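Local coordinates for kynurenine formamidase (PDB 4CO9), which catalyses the zinc-dependent hydrolysis of N-formyl-L-kynurenine to L-kynurenine and formate, the second step of tryptophan degradation by the kynurenine pathway, at the interface of chains A and B. Sequence-based numbering; all coordinates share one arbitrary frame. Chains: chain A/B, Kynurenine formamidase.

Contact 1 and contact 2 are twins related by the two-fold axis of the homodimer, their C-alpha centres about 16 Å apart. A:Leu15, A:Phe28 and A:Leu47 meet B:Ala195 to B:Ser197 in contact 1, and the same residues meet with chains exchanged in contact 2. Contact 1 also takes in A:Pro14 and A:Asn16, contact 2 A:Ile51 and A:Leu194, each with a symmetry counterpart. Each subunit supplies its 195-197 loop to one contact and its segment at residue 15 to the other, joining the dimer twice. The probable proton donor/acceptor A:His62 lies about 19 Å from the centre of contact 1 and 13 Å from that of contact 2; for chain B the relation is exchanged.

Contact 1: the interface of chains A and B. Residues chain A 14-16, 28, 47; chain B 195-197.
A parallel beta bridge between two loop segments, A:Leu15 with B:Leu196, forms this part of the kynurenine formamidase homodimer interface. A:Leu15 uses both of its backbone polar groups. Its N donates to B:Ala195 O at 2.8 Å, nearly straight at the hydrogen (174°), and its O accepts from B:Ser197 N at 3.0 Å. B:Leu196 is thus flanked by the two bonds, and its side chain is directed at chain A.

Beside the bridge, the carboxamide nitrogen ND2 of A:Asn16 donates to the hydroxyl OG of B:Ser197 at 3.0 Å. The hydroxyl lies almost exactly in the amide plane, and the bond is again close to linear. A:Asn16 holds CG in the crowded position between its backbone N and carbonyl carbon (chi1 55°), which carries the amide over to the serine. B:Ser197 OG also lies 3.5 Å from A:Leu15 O, at best a weak bond, while the CB atoms of A:Asn16 and B:Ser197 pack against each other.

On the apolar side, one methyl branch of B:Leu196 does the touching. CD2 meets the ring of A:Phe28 at its edge, in the ring plane, 3.7 Å from CZ. The same methyl reaches A:Leu15 CB at 3.9 Å and A:Leu47 CD1, on strand 44-50, at 4.0 Å. A:Phe28 extends its ring toward this methyl with CG anti to the backbone N (chi1 179°), and A:Asn16 N lies above one ring face near the rim. Chain A thus meets this leucine branch with a ring edge and aliphatic carbons, and the flanking backbone bonds probably limit how far that leucine can shift. With its symmetry mate, the patch helps hold the two zinc-binding subunits together as the homodimer.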
ATOM      1  N   PRO A  14      11.777   4.041  -4.269  1.00  8.59           N
ATOM      2  CA  PRO A  14      11.560   5.058  -3.252  1.00  8.68           C
ATOM      3  C   PRO A  14      10.788   6.240  -3.816  1.00  8.65           C
ATOM      4  O   PRO A  14      11.099   6.712  -4.918  1.00  8.26           O
ATOM      5  CB  PRO A  14      12.979   5.482  -2.852  1.00  8.88           C
ATOM      6  CG  PRO A  14      13.829   4.313  -3.179  1.00  9.18           C
ATOM      7  CD  PRO A  14      13.210   3.703  -4.419  1.00  8.95           C
ATOM      8  N   LEU A  15       9.785   6.681  -3.067  1.00  8.42           N
ATOM      9  CA  LEU A  15       8.943   7.791  -3.445  1.00  8.70           C
ATOM     10  C   LEU A  15       9.438   9.048  -2.738  1.00  9.02           C
ATOM     11  O   LEU A  15       9.397   9.140  -1.517  1.00  9.10           O
ATOM     12  CB  LEU A  15       7.491   7.519  -3.070  1.00  8.53           C
ATOM     13  CG  LEU A  15       6.758   6.437  -3.877  1.00  8.53           C
ATOM     14  CD1 LEU A  15       5.403   6.169  -3.221  1.00  8.63           C
ATOM     15  CD2 LEU A  15       6.564   6.853  -5.334  1.00  8.32           C
ATOM     16  N   ASN A  16       9.897  10.002  -3.529  1.00  9.50           N
ATOM     17  CA  ASN A  16      10.358  11.287  -3.035  1.00 10.04           C
ATOM     18  C   ASN A  16      10.319  12.295  -4.188  1.00 10.48           C
ATOM     19  O   ASN A  16      10.031  11.934  -5.344  1.00  9.72           O
ATOM     20  CB  ASN A  16      11.748  11.177  -2.438  1.00 10.34           C
ATOM     21  CG  ASN A  16      12.747  10.572  -3.406  1.00 10.86           C
ATOM     22  OD1 ASN A  16      12.947  11.079  -4.522  1.00 11.05           O
ATOM     23  ND2 ASN A  16      13.344   9.466  -3.011  1.00 10.85           N
ATOM     24  N   PHE A  28       5.794  14.462  -8.349  1.00  9.15           N
ATOM     25  CA  PHE A  28       5.624  13.939  -7.003  1.00  9.39           C
ATOM     26  C   PHE A  28       5.970  15.019  -5.985  1.00  9.53           C
ATOM     27  O   PHE A  28       6.970  15.688  -6.131  1.00  9.48           O
ATOM     28  CB  PHE A  28       6.523  12.736  -6.740  1.00  9.24           C
ATOM     29  CG  PHE A  28       6.382  12.193  -5.335  1.00  9.43           C
ATOM     30  CD1 PHE A  28       7.096  12.731  -4.255  1.00  9.35           C
ATOM     31  CD2 PHE A  28       5.493  11.157  -5.089  1.00  9.56           C
ATOM     32  CE1 PHE A  28       6.924  12.230  -2.975  1.00  9.41           C
ATOM     33  CE2 PHE A  28       5.317  10.657  -3.815  1.00  9.60           C
ATOM     34  CZ  PHE A  28       6.043  11.182  -2.754  1.00  9.50           C
ATOM     35  N   LEU A  47       0.672  14.910   0.652  1.00 10.81           N
ATOM     36  CA  LEU A  47       1.133  14.086  -0.442  1.00 10.78           C
ATOM     37  C   LEU A  47       0.336  14.439  -1.694  1.00 10.53           C
ATOM     38  O   LEU A  47      -0.906  14.407  -1.687  1.00 10.44           O
ATOM     39  CB  LEU A  47       0.935  12.610  -0.094  1.00 11.09           C
ATOM     40  CG  LEU A  47       1.337  11.544  -1.121  1.00 11.28           C
ATOM     41  CD1 LEU A  47       2.837  11.602  -1.381  1.00 11.68           C
ATOM     42  CD2 LEU A  47       0.933  10.178  -0.607  1.00 11.38           C
TER
ATOM     43  N   ALA B 195       6.635   3.349  -0.017  1.00  6.60           N
ATOM     44  CA  ALA B 195       8.055   3.584   0.169  1.00  6.64           C
ATOM     45  C   ALA B 195       8.373   5.085   0.207  1.00  6.76           C
ATOM     46  O   ALA B 195       9.196   5.565  -0.562  1.00  6.88           O
ATOM     47  CB  ALA B 195       8.845   2.886  -0.922  1.00  6.79           C
ATOM     48  N   LEU B 196       7.758   5.809   1.138  1.00  6.84           N
ATOM     49  CA  LEU B 196       7.864   7.270   1.180  1.00  6.94           C
ATOM     50  C   LEU B 196       9.095   7.726   1.944  1.00  6.97           C
ATOM     51  O   LEU B 196       9.151   7.587   3.162  1.00  7.29           O
ATOM     52  CB  LEU B 196       6.609   7.854   1.833  1.00  6.94           C
ATOM     53  CG  LEU B 196       5.345   7.672   1.004  1.00  6.89           C
ATOM     54  CD1 LEU B 196       4.102   7.774   1.873  1.00  6.70           C
ATOM     55  CD2 LEU B 196       5.318   8.723  -0.101  1.00  6.97           C
ATOM     56  N   SER B 197      10.081   8.255   1.222  1.00  7.17           N
ATOM     57  CA  SER B 197      11.365   8.633   1.816  1.00  7.38           C
ATOM     58  C   SER B 197      11.250   9.595   2.984  1.00  7.75           C
ATOM     59  O   SER B 197      11.955   9.444   3.983  1.00  7.67           O
ATOM     60  CB  SER B 197      12.288   9.266   0.775  1.00  7.43           C
ATOM     61  OG  SER B 197      12.562   8.379  -0.299  1.00  7.39           O
TER

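Contact 2: the interface of chains A and B. Residues chain A 51, 194-197; chain B 15, 28, 47.
B:Leu15 pairs with A:Leu196 in a parallel beta bridge between loops at the dimer interface of this KynB-family enzyme, a member of the cyclase superfamily. Its hydrogen bonds are backbone to backbone. B:Leu15 N donates to A:Ala195 O at 2.8 Å and is nearly straight at the hydrogen (175°). B:Leu15 O receives A:Ser197 N at 3.0 Å, in a bond somewhat more bent (158°). Both polar backbone atoms of B:Leu15 thus have a partner in the other subunit, which probably sets the register of the two segments. The hydroxyl OG of A:Ser197 stays 3.7 Å from B:Leu15 O, a contact rather than a bond.

The apolar contacts gather round the CD2 methyl of A:Leu196. It lies 3.7 Å from the ring atom CZ of B:Phe28, so the ring meets it with its far end. On the bridge partner, A:Leu196 CD2 touches B:Leu15 CB, a methylene, at 3.7 Å and the methyl B:Leu15 CD1 at 4.1 Å. A:Leu196 places CG anti to its carbonyl carbon (chi1 -69°), beside the backbone N, and from there CD2 touches both B:Leu15 and the phenylalanine ring. B:Leu47, on strand 44-49, brings its CD1 methyl to 4.2 Å from the same CD2.

More distant aliphatic groups of chain A frame the cluster. A:Leu194 lays its CB near the B:Leu15 CD1 methyl, extending the apolar surface beyond the bridge. The CD1 methyl of A:Ile51 comes within 4.3 Å of B:Leu47 CB, so B:Leu47 meets both A:Ile51 and A:Leu196 with neighbouring parts of its side chain.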
ATOM      1  N   ILE A  51      -1.026   8.847  -9.909  1.00  7.52           N
ATOM      2  CA  ILE A  51      -1.236   7.418  -9.641  1.00  7.49           C
ATOM      3  C   ILE A  51      -0.081   6.546 -10.189  1.00  7.86           C
ATOM      4  O   ILE A  51       0.370   5.564  -9.545  1.00  8.09           O
ATOM      5  CB  ILE A  51      -2.597   7.021 -10.250  1.00  7.32           C
ATOM      6  CG1 ILE A  51      -3.741   7.681  -9.437  1.00  7.18           C
ATOM      7  CG2 ILE A  51      -2.748   5.506 -10.302  1.00  7.25           C
ATOM      8  CD1 ILE A  51      -3.919   7.177  -7.997  1.00  7.12           C
ATOM      9  N   LEU A 194      -4.080   0.511  -2.777  1.00  7.29           N
ATOM     10  CA  LEU A 194      -4.868   1.218  -1.798  1.00  7.29           C
ATOM     11  C   LEU A 194      -6.345   1.075  -2.154  1.00  7.19           C
ATOM     12  O   LEU A 194      -6.690   0.805  -3.307  1.00  7.25           O
ATOM     13  CB  LEU A 194      -4.458   2.694  -1.762  1.00  7.48           C
ATOM     14  CG  LEU A 194      -2.999   2.980  -1.366  1.00  7.58           C
ATOM     15  CD1 LEU A 194      -2.754   4.482  -1.397  1.00  7.75           C
ATOM     16  CD2 LEU A 194      -2.691   2.435   0.019  1.00  7.63           C
ATOM     17  N   ALA A 195      -7.218   1.254  -1.168  1.00  7.10           N
ATOM     18  CA  ALA A 195      -8.648   1.034  -1.360  1.00  7.12           C
ATOM     19  C   ALA A 195      -9.327   2.219  -2.066  1.00  7.14           C
ATOM     20  O   ALA A 195     -10.260   2.796  -1.546  1.00  7.18           O
ATOM     21  CB  ALA A 195      -9.308   0.756  -0.019  1.00  7.09           C
ATOM     22  N   LEU A 196      -8.858   2.554  -3.268  1.00  7.10           N
ATOM     23  CA  LEU A 196      -9.302   3.764  -3.953  1.00  7.14           C
ATOM     24  C   LEU A 196     -10.564   3.507  -4.755  1.00  7.38           C
ATOM     25  O   LEU A 196     -10.517   2.808  -5.760  1.00  7.39           O
ATOM     26  CB  LEU A 196      -8.197   4.274  -4.872  1.00  7.05           C
ATOM     27  CG  LEU A 196      -6.982   4.830  -4.142  1.00  6.95           C
ATOM     28  CD1 LEU A 196      -5.743   4.812  -5.023  1.00  6.80           C
ATOM     29  CD2 LEU A 196      -7.277   6.236  -3.655  1.00  6.98           C
ATOM     30  N   SER A 197     -11.684   4.051  -4.294  1.00  7.56           N
ATOM     31  CA  SER A 197     -12.990   3.791  -4.904  1.00  7.95           C
ATOM     32  C   SER A 197     -13.037   4.097  -6.386  1.00  8.53           C
ATOM     33  O   SER A 197     -13.641   3.362  -7.150  1.00  8.20           O
ATOM     34  CB  SER A 197     -14.088   4.604  -4.197  1.00  7.89           C
ATOM     35  OG  SER A 197     -14.166   4.305  -2.812  1.00  7.73           O
TER
ATOM     36  N   LEU B  15     -11.101   4.846   0.117  1.00  8.01           N
ATOM     37  CA  LEU B  15     -10.567   6.170  -0.086  1.00  8.26           C
ATOM     38  C   LEU B  15     -11.266   6.823  -1.270  1.00  8.41           C
ATOM     39  O   LEU B  15     -11.143   6.366  -2.398  1.00  8.31           O
ATOM     40  CB  LEU B  15      -9.059   6.099  -0.367  1.00  8.13           C
ATOM     41  CG  LEU B  15      -8.159   5.721   0.813  1.00  8.13           C
ATOM     42  CD1 LEU B  15      -6.741   5.508   0.297  1.00  8.09           C
ATOM     43  CD2 LEU B  15      -8.164   6.805   1.890  1.00  8.21           C
ATOM     44  N   PHE B  28      -9.114  14.945   1.230  1.00 10.64           N
ATOM     45  CA  PHE B  28      -8.768  13.920   0.251  1.00  9.81           C
ATOM     46  C   PHE B  28      -9.233  14.354  -1.111  1.00  9.59           C
ATOM     47  O   PHE B  28     -10.370  14.817  -1.268  1.00  9.28           O
ATOM     48  CB  PHE B  28      -9.424  12.576   0.554  1.00  9.66           C
ATOM     49  CG  PHE B  28      -9.034  11.501  -0.393  1.00  9.49           C
ATOM     50  CD1 PHE B  28      -7.836  10.818  -0.216  1.00  9.56           C
ATOM     51  CD2 PHE B  28      -9.824  11.194  -1.478  1.00  9.57           C
ATOM     52  CE1 PHE B  28      -7.451   9.823  -1.099  1.00  9.60           C
ATOM     53  CE2 PHE B  28      -9.450  10.198  -2.362  1.00  9.61           C
ATOM     54  CZ  PHE B  28      -8.268   9.509  -2.172  1.00  9.53           C
ATOM     55  N   LEU B  47      -3.564  12.259  -7.177  1.00  9.47           N
ATOM     56  CA  LEU B  47      -3.951  11.989  -5.818  1.00 10.02           C
ATOM     57  C   LEU B  47      -3.329  13.067  -4.925  1.00 10.20           C
ATOM     58  O   LEU B  47      -2.136  13.313  -5.008  1.00 10.25           O
ATOM     59  CB  LEU B  47      -3.458  10.589  -5.476  1.00 10.40           C
ATOM     60  CG  LEU B  47      -3.679  10.066  -4.065  1.00 10.98           C
ATOM     61  CD1 LEU B  47      -5.173   9.911  -3.785  1.00 11.14           C
ATOM     62  CD2 LEU B  47      -2.961   8.730  -3.908  1.00 11.06           C
TER